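Local atomic coordinates of glycosylation Associate Protein 3 (Streptococcus agalactiae serotype V, PDB entry 6OYC), a protein that probably takes part, within the Gap123 complex, in the glycosylation and accessory Sec export of streptococcal surface proteins, perhaps as its carbohydrate-binding subunit. Residues C[251-256]-C[289-294]; C[86-91]-C[117-122]. One frame throughout, in Å; residues are numbered along the deposited sequence.

Interaction 1 of 2, residues C[251-256]-C[289-294]; sequences INDCFA and VKHYGL
Asp253 OD1 accepts a nearly straight hydrogen bond from His291 ND1 at 2.7 Å. The acceptor uses its syn lone pair and lies almost in the imidazole plane, at the ring's edge, with carboxylate and ring turned 31° from each other. His291 CG stands anti to its own carbonyl carbon (chi1 -49°), and the ring lies beside the Ile251 side chain, pointing the same way. Ile251 CD1 comes 3.9 Å from His291 ND1 and 4.0 Å from Val289 CG1; one methyl group thus meets both His291 and Val289 of the edge strand.

The backbone illustrates how a parallel bridge is carried past the end of a strand. Ile251 N donates to Lys290 O at 3.1 Å, and Ile251 O accepts a hydrogen bond from Tyr292 N at 2.9 Å, with His291 CA also close to that oxygen. Asn252 CB then sits over one face of the Tyr292 ring, 3.8 Å from its centroid, a CH-pi contact offset toward the rim. The polar ends reach further: Tyr292 OH bonds to Ala228 O and Asn252 ND2 to Tyr229 O. A water donates to Asn252 O at 2.6 Å and weakly to Tyr292 O.

In the fold, strand 289-291 is an outermost strand of a parallel five-stranded sheet, reached from strand 248-251 by a beta-alpha-beta crossover through helices 258-262 and 270-281; helix 231-243 touches Ile251 and Val289 through Asn234 and Leu238.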
ATOM      1  N   ILE C 251       8.941   0.294 -16.874  1.00 38.62           N
ATOM      2  CA  ILE C 251       7.663   0.445 -16.187  1.00 39.63           C
ATOM      3  C   ILE C 251       6.543   0.003 -17.119  1.00 39.32           C
ATOM      4  O   ILE C 251       6.655   0.109 -18.343  1.00 39.82           O
ATOM      5  CB  ILE C 251       7.426   1.898 -15.722  1.00 39.72           C
ATOM      6  CG1 ILE C 251       7.282   2.835 -16.930  1.00 37.27           C
ATOM      7  CG2 ILE C 251       8.530   2.346 -14.792  1.00 38.87           C
ATOM      8  CD1 ILE C 251       6.742   4.183 -16.573  1.00 34.20           C
ATOM      9  N   ASN C 252       5.450  -0.490 -16.531  1.00 37.90           N
ATOM     10  CA  ASN C 252       4.290  -0.916 -17.305  1.00 36.65           C
ATOM     11  C   ASN C 252       3.136   0.090 -17.278  1.00 35.81           C
ATOM     12  O   ASN C 252       2.011  -0.270 -17.643  1.00 32.04           O
ATOM     13  CB  ASN C 252       3.806  -2.290 -16.826  1.00 36.46           C
ATOM     14  CG  ASN C 252       3.287  -2.267 -15.406  1.00 37.43           C
ATOM     15  OD1 ASN C 252       3.260  -1.220 -14.756  1.00 36.68           O
ATOM     16  ND2 ASN C 252       2.861  -3.428 -14.913  1.00 34.52           N
ATOM     17  N   ASP C 253       3.381   1.328 -16.829  1.00 35.51           N
ATOM     18  CA  ASP C 253       2.416   2.420 -16.937  1.00 35.09           C
ATOM     19  C   ASP C 253       1.171   2.209 -16.064  1.00 36.51           C
ATOM     20  O   ASP C 253       0.098   2.727 -16.368  1.00 33.82           O
ATOM     21  CB  ASP C 253       2.004   2.654 -18.398  1.00 36.03           C
ATOM     22  CG  ASP C 253       3.193   3.001 -19.304  1.00 40.08           C
ATOM     23  OD1 ASP C 253       4.068   3.785 -18.885  1.00 42.78           O
ATOM     24  OD2 ASP C 253       3.256   2.490 -20.439  1.00 42.05           O
ATOM     25  N   CYS C 254       1.280   1.454 -14.979  1.00 34.62           N
ATOM     26  CA  CYS C 254       0.199   1.346 -14.008  1.00 35.13           C
ATOM     27  C   CYS C 254       0.433   2.373 -12.908  1.00 38.08           C
ATOM     28  O   CYS C 254       1.418   2.278 -12.160  1.00 36.56           O
ATOM     29  CB  CYS C 254       0.124  -0.064 -13.425  1.00 33.52           C
ATOM     30  SG  CYS C 254      -0.419  -1.277 -14.626  1.00 40.44           S
ATOM     31  N   PHE C 255      -0.471   3.346 -12.809  1.00 35.01           N
ATOM     32  CA  PHE C 255      -0.269   4.509 -11.964  1.00 36.02           C
ATOM     33  C   PHE C 255      -1.556   4.883 -11.238  1.00 33.79           C
ATOM     34  O   PHE C 255      -2.661   4.685 -11.748  1.00 34.61           O
ATOM     35  CB  PHE C 255       0.207   5.706 -12.795  1.00 35.52           C
ATOM     36  CG  PHE C 255       1.650   5.622 -13.230  1.00 37.63           C
ATOM     37  CD1 PHE C 255       2.676   5.559 -12.287  1.00 38.05           C
ATOM     38  CD2 PHE C 255       1.981   5.639 -14.580  1.00 32.38           C
ATOM     39  CE1 PHE C 255       3.998   5.510 -12.683  1.00 39.12           C
ATOM     40  CE2 PHE C 255       3.300   5.577 -14.992  1.00 37.52           C
ATOM     41  CZ  PHE C 255       4.316   5.512 -14.045  1.00 41.45           C
ATOM     42  N   ALA C 256      -1.397   5.427 -10.045  1.00 33.76           N
ATOM     43  CA  ALA C 256      -2.426   6.242  -9.417  1.00 35.73           C
ATOM     44  C   ALA C 256      -2.216   7.690  -9.816  1.00 35.80           C
ATOM     45  O   ALA C 256      -1.183   8.033 -10.389  1.00 35.48           O
ATOM     46  CB  ALA C 256      -2.363   6.070  -7.904  1.00 37.61           C
ATOM     47  N   VAL C 289      13.648   5.931 -19.667  1.00 43.21           N
ATOM     48  CA  VAL C 289      12.457   5.243 -19.187  1.00 42.97           C
ATOM     49  C   VAL C 289      11.824   4.528 -20.369  1.00 41.82           C
ATOM     50  O   VAL C 289      11.378   5.172 -21.326  1.00 43.56           O
ATOM     51  CB  VAL C 289      11.455   6.200 -18.524  1.00 44.00           C
ATOM     52  CG1 VAL C 289      10.148   5.469 -18.261  1.00 41.65           C
ATOM     53  CG2 VAL C 289      12.029   6.775 -17.224  1.00 39.39           C
ATOM     54  N   LYS C 290      11.786   3.204 -20.300  1.00 39.19           N
ATOM     55  CA  LYS C 290      11.119   2.372 -21.286  1.00 39.47           C
ATOM     56  C   LYS C 290       9.790   1.865 -20.727  1.00 41.20           C
ATOM     57  O   LYS C 290       9.637   1.664 -19.519  1.00 44.67           O
ATOM     58  CB  LYS C 290      12.010   1.185 -21.673  1.00 44.18           C
ATOM     59  CG  LYS C 290      13.375   1.583 -22.263  1.00 51.78           C
ATOM     60  CD  LYS C 290      13.234   2.557 -23.433  1.00 50.59           C
ATOM     61  CE  LYS C 290      14.581   3.193 -23.817  1.00 57.02           C
ATOM     62  NZ  LYS C 290      14.419   4.603 -24.317  1.00 54.14           N
ATOM     63  N   HIS C 291       8.834   1.630 -21.619  1.00 37.70           N
ATOM     64  CA  HIS C 291       7.477   1.242 -21.251  1.00 38.91           C
ATOM     65  C   HIS C 291       7.137  -0.116 -21.847  1.00 39.43           C
ATOM     66  O   HIS C 291       7.315  -0.330 -23.046  1.00 42.39           O
ATOM     67  CB  HIS C 291       6.475   2.283 -21.741  1.00 37.84           C
ATOM     68  CG  HIS C 291       6.860   3.684 -21.398  1.00 42.90           C
ATOM     69  ND1 HIS C 291       6.221   4.411 -20.414  1.00 44.58           N
ATOM     70  CD2 HIS C 291       7.826   4.490 -21.899  1.00 37.74           C
ATOM     71  CE1 HIS C 291       6.771   5.609 -20.333  1.00 44.51           C
ATOM     72  NE2 HIS C 291       7.752   5.678 -21.218  1.00 45.19           N
ATOM     73  N   TYR C 292       6.629  -1.021 -21.024  1.00 39.44           N
ATOM     74  CA  TYR C 292       6.220  -2.334 -21.499  1.00 40.90           C
ATOM     75  C   TYR C 292       4.797  -2.627 -21.032  1.00 40.27           C
ATOM     76  O   TYR C 292       4.252  -1.938 -20.167  1.00 39.72           O
ATOM     77  CB  TYR C 292       7.182  -3.420 -21.005  1.00 42.16           C
ATOM     78  CG  TYR C 292       7.088  -3.702 -19.523  1.00 44.06           C
ATOM     79  CD1 TYR C 292       7.703  -2.861 -18.586  1.00 40.54           C
ATOM     80  CD2 TYR C 292       6.378  -4.808 -19.053  1.00 41.78           C
ATOM     81  CE1 TYR C 292       7.615  -3.131 -17.224  1.00 38.69           C
ATOM     82  CE2 TYR C 292       6.281  -5.076 -17.719  1.00 41.79           C
ATOM     83  CZ  TYR C 292       6.893  -4.240 -16.798  1.00 42.44           C
ATOM     84  OH  TYR C 292       6.778  -4.531 -15.448  1.00 39.57           O
ATOM     85  N   GLY C 293       4.192  -3.659 -21.610  1.00 40.28           N
ATOM     86  CA  GLY C 293       2.926  -4.177 -21.118  1.00 38.85           C
ATOM     87  C   GLY C 293       1.732  -3.702 -21.921  1.00 38.93           C
ATOM     88  O   GLY C 293       1.844  -3.057 -22.960  1.00 41.13           O
ATOM     89  N   LEU C 294       0.553  -3.999 -21.375  1.00 46.02           N
ATOM     90  CA  LEU C 294      -0.704  -3.805 -22.093  1.00 46.27           C
ATOM     91  C   LEU C 294      -1.185  -2.359 -22.115  1.00 43.44           C
ATOM     92  O   LEU C 294      -1.872  -1.970 -23.067  1.00 47.60           O
ATOM     93  CB  LEU C 294      -1.787  -4.679 -21.463  1.00 46.56           C
ATOM     94  CG  LEU C 294      -1.382  -6.142 -21.514  1.00 47.97           C
ATOM     95  CD1 LEU C 294      -2.231  -6.972 -20.595  1.00 40.10           C
ATOM     96  CD2 LEU C 294      -1.476  -6.639 -22.952  1.00 54.54           C
TER
HETATM   97  O   HOH W   1       1.041  -2.306 -18.975  1.00 36.53           O

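Interaction 2 of 2, residues C[86-91]-C[117-122]; sequences VRIEFY and YTYTIS
Tyr91 turns the edge of its ring to strand 118-122, with Thr118 O, the CA of Tyr119 and Thr120 OG1 all near the ring plane. Its CG lies anti to the carbonyl carbon, beside the backbone N (chi1 -63°), and the side chain crosses that of Thr120 obliquely, bringing CE1 to 3.7 Å from Thr120 OG1. Tyr91 OH and this threonine hydroxyl are joined by a water. A second water ties Thr120 OG1 to Arg87 O and Ser122 OG, which also bonds to Thr45 OG1 of strand 41-47.

On the same face Arg87 reaches Glu89, two residues on in its own strand. NE and NH2 grip Glu89 OE1 side-on, each at 3.0 Å; the acceptor lies in the guanidinium plane, while both nitrogens come from above one face of the carboxylate. Glu89 OE2 also bonds to Ser97 OG, and Arg87 makes a cation-pi contact with Phe100.

The other face is apolar. Phe90 CD1 approaches Tyr119 CB at 3.6 Å, the two side chains crossing, while Ile88 CD1 lies 3.7 Å from Tyr119 CD2. Val86 CG1 and Ile121 CG2 pack tightly, 3.4 Å apart. The antiparallel character shows in the ladder, where Arg87, Glu89 and Tyr91 form hydrogen-bonded pairs with Ser122, Thr120 and Thr118, and Ile88 and Phe90 non-hydrogen-bonded pairs with Ile121 and Tyr119. At Tyr91 O the ladder ends in a classic beta bulge, since Tyr117 N (2.7 Å) and Thr118 N (3.0 Å) both donate to it.

These are the middle strands of an antiparallel four-stranded sheet, flanked by strands 41-47 and 97-103; across the apolar face, Leu72 of strand 69-78 and Leu136 and Leu138 of strand 130-140 complete a sandwich-like packing of two sheets.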
ATOM      1  N   VAL C  86     -10.210  -2.505  18.076  1.00 38.50           N
ATOM      2  CA  VAL C  86     -10.966  -2.688  16.851  1.00 36.91           C
ATOM      3  C   VAL C  86     -12.090  -3.682  17.120  1.00 37.53           C
ATOM      4  O   VAL C  86     -11.857  -4.770  17.656  1.00 37.91           O
ATOM      5  CB  VAL C  86     -10.067  -3.165  15.691  1.00 38.49           C
ATOM      6  CG1 VAL C  86     -10.878  -3.393  14.438  1.00 31.96           C
ATOM      7  CG2 VAL C  86      -8.978  -2.144  15.405  1.00 38.95           C
ATOM      8  N   ARG C  87     -13.301  -3.306  16.746  1.00 35.56           N
ATOM      9  CA  ARG C  87     -14.486  -4.132  16.889  1.00 32.75           C
ATOM     10  C   ARG C  87     -15.018  -4.480  15.502  1.00 32.18           C
ATOM     11  O   ARG C  87     -15.379  -3.585  14.718  1.00 29.00           O
ATOM     12  CB  ARG C  87     -15.540  -3.392  17.708  1.00 31.39           C
ATOM     13  CG  ARG C  87     -16.823  -4.159  17.943  1.00 35.72           C
ATOM     14  CD  ARG C  87     -17.661  -3.450  19.037  1.00 38.89           C
ATOM     15  NE  ARG C  87     -19.075  -3.837  18.986  1.00 42.93           N
ATOM     16  CZ  ARG C  87     -19.809  -4.168  20.049  1.00 44.04           C
ATOM     17  NH1 ARG C  87     -19.273  -4.164  21.268  1.00 42.46           N
ATOM     18  NH2 ARG C  87     -21.089  -4.492  19.893  1.00 41.82           N
ATOM     19  N   ILE C  88     -15.060  -5.774  15.198  1.00 27.38           N
ATOM     20  CA  ILE C  88     -15.769  -6.270  14.030  1.00 28.38           C
ATOM     21  C   ILE C  88     -17.113  -6.803  14.497  1.00 31.56           C
ATOM     22  O   ILE C  88     -17.180  -7.610  15.434  1.00 33.79           O
ATOM     23  CB  ILE C  88     -14.950  -7.340  13.285  1.00 31.38           C
ATOM     24  CG1 ILE C  88     -15.718  -7.880  12.085  1.00 30.39           C
ATOM     25  CG2 ILE C  88     -14.535  -8.480  14.196  1.00 32.60           C
ATOM     26  CD1 ILE C  88     -14.803  -8.599  11.089  1.00 32.75           C
ATOM     27  N   GLU C  89     -18.187  -6.333  13.868  1.00 27.96           N
ATOM     28  CA  GLU C  89     -19.539  -6.704  14.259  1.00 31.91           C
ATOM     29  C   GLU C  89     -20.302  -7.236  13.054  1.00 31.40           C
ATOM     30  O   GLU C  89     -20.187  -6.690  11.955  1.00 31.59           O
ATOM     31  CB  GLU C  89     -20.295  -5.508  14.866  1.00 30.35           C
ATOM     32  CG  GLU C  89     -21.628  -5.897  15.506  1.00 32.10           C
ATOM     33  CD  GLU C  89     -22.025  -4.977  16.662  1.00 36.36           C
ATOM     34  OE1 GLU C  89     -21.321  -3.982  16.942  1.00 34.75           O
ATOM     35  OE2 GLU C  89     -23.059  -5.249  17.289  1.00 40.77           O
ATOM     36  N   PHE C  90     -21.091  -8.287  13.271  1.00 27.69           N
ATOM     37  CA  PHE C  90     -21.836  -8.955  12.219  1.00 30.31           C
ATOM     38  C   PHE C  90     -23.331  -8.671  12.361  1.00 33.78           C
ATOM     39  O   PHE C  90     -23.856  -8.549  13.478  1.00 32.97           O
ATOM     40  CB  PHE C  90     -21.544 -10.462  12.236  1.00 28.11           C
ATOM     41  CG  PHE C  90     -20.057 -10.780  12.337  1.00 28.53           C
ATOM     42  CD1 PHE C  90     -19.206 -10.561  11.261  1.00 28.91           C
ATOM     43  CD2 PHE C  90     -19.509 -11.251  13.521  1.00 30.45           C
ATOM     44  CE1 PHE C  90     -17.822 -10.831  11.359  1.00 30.13           C
ATOM     45  CE2 PHE C  90     -18.132 -11.526  13.627  1.00 32.82           C
ATOM     46  CZ  PHE C  90     -17.294 -11.312  12.543  1.00 31.41           C
ATOM     47  N   TYR C  91     -24.007  -8.548  11.219  1.00 30.65           N
ATOM     48  CA  TYR C  91     -25.403  -8.141  11.171  1.00 31.69           C
ATOM     49  C   TYR C  91     -26.147  -9.065  10.225  1.00 34.09           C
ATOM     50  O   TYR C  91     -25.634  -9.419   9.154  1.00 33.72           O
ATOM     51  CB  TYR C  91     -25.571  -6.671  10.717  1.00 31.16           C
ATOM     52  CG  TYR C  91     -24.927  -5.675  11.667  1.00 36.58           C
ATOM     53  CD1 TYR C  91     -23.578  -5.335  11.546  1.00 29.60           C
ATOM     54  CD2 TYR C  91     -25.667  -5.087  12.700  1.00 33.87           C
ATOM     55  CE1 TYR C  91     -22.983  -4.440  12.417  1.00 32.20           C
ATOM     56  CE2 TYR C  91     -25.085  -4.189  13.567  1.00 34.63           C
ATOM     57  CZ  TYR C  91     -23.741  -3.873  13.430  1.00 35.15           C
ATOM     58  OH  TYR C  91     -23.167  -2.974  14.291  1.00 35.09           O
ATOM     59  N   TYR C 117     -25.009 -11.459   7.554  1.00 30.74           N
ATOM     60  CA  TYR C 117     -25.320 -10.945   6.229  1.00 31.08           C
ATOM     61  C   TYR C 117     -24.335  -9.859   5.806  1.00 30.96           C
ATOM     62  O   TYR C 117     -23.767  -9.924   4.713  1.00 29.81           O
ATOM     63  CB  TYR C 117     -26.752 -10.388   6.180  1.00 30.27           C
ATOM     64  CG  TYR C 117     -27.196 -10.103   4.766  1.00 34.77           C
ATOM     65  CD1 TYR C 117     -27.326 -11.146   3.839  1.00 30.35           C
ATOM     66  CD2 TYR C 117     -27.441  -8.797   4.335  1.00 30.65           C
ATOM     67  CE1 TYR C 117     -27.696 -10.901   2.523  1.00 31.07           C
ATOM     68  CE2 TYR C 117     -27.844  -8.538   3.008  1.00 30.27           C
ATOM     69  CZ  TYR C 117     -27.973  -9.601   2.112  1.00 34.36           C
ATOM     70  OH  TYR C 117     -28.348  -9.390   0.802  1.00 32.45           O
ATOM     71  N   THR C 118     -24.118  -8.858   6.656  1.00 27.41           N
ATOM     72  CA  THR C 118     -23.090  -7.846   6.449  1.00 32.30           C
ATOM     73  C   THR C 118     -22.218  -7.740   7.697  1.00 31.93           C
ATOM     74  O   THR C 118     -22.480  -8.377   8.723  1.00 30.83           O
ATOM     75  CB  THR C 118     -23.697  -6.469   6.131  1.00 30.11           C
ATOM     76  OG1 THR C 118     -24.391  -5.981   7.284  1.00 29.97           O
ATOM     77  CG2 THR C 118     -24.655  -6.563   4.958  1.00 28.36           C
ATOM     78  N   TYR C 119     -21.180  -6.909   7.621  1.00 27.13           N
ATOM     79  CA  TYR C 119     -20.371  -6.662   8.808  1.00 29.02           C
ATOM     80  C   TYR C 119     -19.750  -5.272   8.727  1.00 28.04           C
ATOM     81  O   TYR C 119     -19.664  -4.662   7.661  1.00 27.94           O
ATOM     82  CB  TYR C 119     -19.294  -7.756   9.007  1.00 27.24           C
ATOM     83  CG  TYR C 119     -18.166  -7.775   7.984  1.00 28.31           C
ATOM     84  CD1 TYR C 119     -18.369  -8.251   6.685  1.00 28.26           C
ATOM     85  CD2 TYR C 119     -16.891  -7.308   8.315  1.00 29.27           C
ATOM     86  CE1 TYR C 119     -17.338  -8.260   5.753  1.00 28.01           C
ATOM     87  CE2 TYR C 119     -15.844  -7.317   7.383  1.00 29.72           C
ATOM     88  CZ  TYR C 119     -16.075  -7.796   6.108  1.00 27.29           C
ATOM     89  OH  TYR C 119     -15.049  -7.808   5.193  1.00 25.68           O
ATOM     90  N   THR C 120     -19.353  -4.762   9.878  1.00 27.44           N
ATOM     91  CA  THR C 120     -18.659  -3.490   9.971  1.00 29.13           C
ATOM     92  C   THR C 120     -17.406  -3.689  10.801  1.00 29.85           C
ATOM     93  O   THR C 120     -17.314  -4.614  11.603  1.00 31.24           O
ATOM     94  CB  THR C 120     -19.513  -2.404  10.640  1.00 28.22           C
ATOM     95  OG1 THR C 120     -19.749  -2.788  11.996  1.00 30.86           O
ATOM     96  CG2 THR C 120     -20.856  -2.193   9.908  1.00 24.67           C
ATOM     97  N   ILE C 121     -16.445  -2.789  10.636  1.00 32.64           N
ATOM     98  CA  ILE C 121     -15.267  -2.760  11.495  1.00 30.76           C
ATOM     99  C   ILE C 121     -15.113  -1.339  12.000  1.00 31.93           C
ATOM    100  O   ILE C 121     -15.174  -0.395  11.210  1.00 31.79           O
ATOM    101  CB  ILE C 121     -13.998  -3.229  10.759  1.00 27.98           C
ATOM    102  CG1 ILE C 121     -14.183  -4.663  10.246  1.00 30.07           C
ATOM    103  CG2 ILE C 121     -12.826  -3.149  11.680  1.00 28.26           C
ATOM    104  CD1 ILE C 121     -13.063  -5.159   9.321  1.00 28.87           C
ATOM    105  N   SER C 122     -14.932  -1.186  13.312  1.00 33.74           N
ATOM    106  CA  SER C 122     -14.873   0.122  13.949  1.00 32.19           C
ATOM    107  C   SER C 122     -13.581   0.277  14.732  1.00 36.10           C
ATOM    108  O   SER C 122     -13.202  -0.608  15.506  1.00 33.83           O
ATOM    109  CB  SER C 122     -16.062   0.336  14.885  1.00 32.39           C
ATOM    110  OG  SER C 122     -17.248   0.492  14.148  1.00 32.79           O
TER
HETATM  111  O   HOH W   2     -17.812  -2.502  13.994  1.00 29.63           O
HETATM  112  O   HOH W   3     -21.415  -0.959  13.336  1.00 34.63           O

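The two contacts exemplify the two ways of pairing strands within one chain. Interaction 2 joins antiparallel strands in the mainly beta half, within the region characteristic of this accessory Sec family, whereas interaction 1 extends a parallel pair in the alpha/beta half. They lie on opposite sides of the chain's centre, with centres 38 Å apart and nearest atoms about 23 Å apart, so neither touches the other, and interaction 2 closes along the chain before interaction 1 opens. A glycerol, probably from the crystallisation liquor, bonds to Thr118 OG1 at interaction 2; in a protein thought to be lectin-like it may hint at a pocket, though no sugar site is established there.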